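Local coordinates for manganese-binding protein (Chlamydia trachomatis, PDB 6NSI), which captures iron, manganese or nickel ions, with a preference for ferrous iron, and hands them to the membrane permease of an ABC transporter for import, at residues R148-A151 / R152-T156. Numbering follows the deposited sequence.
Sequences RWAA and RSLST
S153 grips the carbonyl of W149 twice: its backbone N makes the helical i to i+4 bond to W149 O, and its OG donates to the same oxygen at 2.9 Å, the two arriving from opposite faces of the carbonyl plane. The hydroxyl gets there because OG lies beside its own backbone N (chi1 -61°), folded back along the helix. Two residues on, S155 repeats the pattern on A151 O, with OG at 2.9 Å, but its N-H points less directly at that oxygen (133°). T156 OG1 then turns back to S153 O at 2.7 Å, in the carbonyl plane, and also takes part in a hydrogen bond with T284 N.

S153 OG also sits over one face of the W149 indole, displaced toward its rim and 3.4 Å from NE1. That pair is not hydrogen-bonded; instead NE1 bonds to L286 O, while S153 OG meets L286 N, tying the C-terminal tail of the chain to this turn. R152 bends at chi3 and doubles back, laying a guanidinium face over W149 CA, while NH2 reaches the indole edge 4.0 Å from CD1. Ring and guanidinium planes stand 80° apart.

On the inner side, A150 CB and L154 CD1 make a loose apolar contact at 4.4 Å. This is the C-terminal end of helix 129-154, away from the iron site: A150 and L154 pack against both helix 172-178 and helix 266-280, and W149 rests on V274 of the latter.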
loop_
_atom_site.group_PDB
_atom_site.type_symbol
_atom_site.label_atom_id
_atom_site.label_comp_id
_atom_site.label_asym_id
_atom_site.label_seq_id
_atom_site.Cartn_x
_atom_site.Cartn_y
_atom_site.Cartn_z
ATOM N N ARG A 148 -15.142 2.953 5.574
ATOM C CA ARG A 148 -16.547 2.660 5.307
ATOM C C ARG A 148 -16.925 3.059 3.889
ATOM O O ARG A 148 -17.623 2.311 3.190
ATOM C CB ARG A 148 -17.450 3.396 6.313
ATOM C CG ARG A 148 -17.540 2.758 7.692
ATOM C CD ARG A 148 -18.682 3.360 8.542
ATOM N NE ARG A 148 -18.546 4.804 8.736
ATOM C CZ ARG A 148 -17.763 5.379 9.652
ATOM N NH1 ARG A 148 -17.022 4.636 10.471
ATOM N NH2 ARG A 148 -17.710 6.705 9.742
ATOM N N TRP A 149 -16.502 4.256 3.463
ATOM C CA TRP A 149 -16.782 4.723 2.108
ATOM C C TRP A 149 -16.220 3.766 1.060
ATOM O O TRP A 149 -16.888 3.461 0.065
ATOM C CB TRP A 149 -16.203 6.125 1.905
ATOM C CG TRP A 149 -16.186 6.542 0.456
ATOM C CD1 TRP A 149 -17.241 7.014 -0.278
ATOM C CD2 TRP A 149 -15.063 6.502 -0.437
ATOM N NE1 TRP A 149 -16.840 7.287 -1.565
ATOM C CE2 TRP A 149 -15.510 6.978 -1.692
ATOM C CE3 TRP A 149 -13.723 6.117 -0.294
ATOM C CZ2 TRP A 149 -14.663 7.072 -2.809
ATOM C CZ3 TRP A 149 -12.876 6.221 -1.393
ATOM C CH2 TRP A 149 -13.351 6.695 -2.640
ATOM N N ALA A 150 -14.987 3.296 1.263
ATOM C CA ALA A 150 -14.371 2.370 0.307
ATOM C C ALA A 150 -15.146 1.059 0.245
ATOM O O ALA A 150 -15.488 0.571 -0.841
ATOM C CB ALA A 150 -12.910 2.114 0.689
ATOM N N ALA A 151 -15.450 0.485 1.417
ATOM C CA ALA A 151 -16.148 -0.792 1.454
ATOM C C ALA A 151 -17.507 -0.681 0.783
ATOM O O ALA A 151 -17.903 -1.562 0.016
ATOM C CB ALA A 151 -16.286 -1.264 2.900
ATOM N N ARG A 152 -18.217 0.423 1.029
ATOM C CA ARG A 152 -19.527 0.613 0.419
ATOM C C ARG A 152 -19.416 0.795 -1.090
ATOM O O ARG A 152 -20.185 0.189 -1.851
ATOM C CB ARG A 152 -20.239 1.808 1.063
ATOM C CG ARG A 152 -20.876 1.500 2.429
ATOM C CD ARG A 152 -20.978 2.750 3.324
ATOM N NE ARG A 152 -20.891 3.987 2.538
ATOM C CZ ARG A 152 -20.319 5.124 2.950
ATOM N NH1 ARG A 152 -19.763 5.212 4.156
ATOM N NH2 ARG A 152 -20.295 6.182 2.139
ATOM N N SER A 153 -18.467 1.620 -1.545
ATOM C CA SER A 153 -18.294 1.831 -2.982
ATOM C C SER A 153 -17.871 0.544 -3.677
ATOM O O SER A 153 -18.442 0.154 -4.705
ATOM C CB SER A 153 -17.263 2.930 -3.243
ATOM O OG SER A 153 -17.668 4.167 -2.680
ATOM N N LEU A 154 -16.870 -0.133 -3.124
ATOM C CA LEU A 154 -16.377 -1.341 -3.763
ATOM C C LEU A 154 -17.405 -2.457 -3.716
ATOM O O LEU A 154 -17.371 -3.352 -4.565
ATOM C CB LEU A 154 -15.053 -1.748 -3.117
ATOM C CG LEU A 154 -13.926 -0.733 -3.424
ATOM C CD1 LEU A 154 -12.714 -0.858 -2.484
ATOM C CD2 LEU A 154 -13.480 -0.855 -4.862
ATOM N N SER A 155 -18.357 -2.386 -2.782
ATOM C CA SER A 155 -19.423 -3.379 -2.717
ATOM C C SER A 155 -20.405 -3.275 -3.872
ATOM O O SER A 155 -21.184 -4.209 -4.080
ATOM C CB SER A 155 -20.180 -3.243 -1.402
ATOM O OG SER A 155 -19.477 -3.951 -0.405
ATOM N N THR A 156 -20.391 -2.171 -4.620
ATOM C CA THR A 156 -21.289 -2.015 -5.760
ATOM C C THR A 156 -20.750 -2.686 -7.025
ATOM O O THR A 156 -21.489 -2.828 -8.008
ATOM C CB THR A 156 -21.552 -0.518 -6.025
ATOM O OG1 THR A 156 -20.367 0.101 -6.537
ATOM C CG2 THR A 156 -21.982 0.221 -4.733
#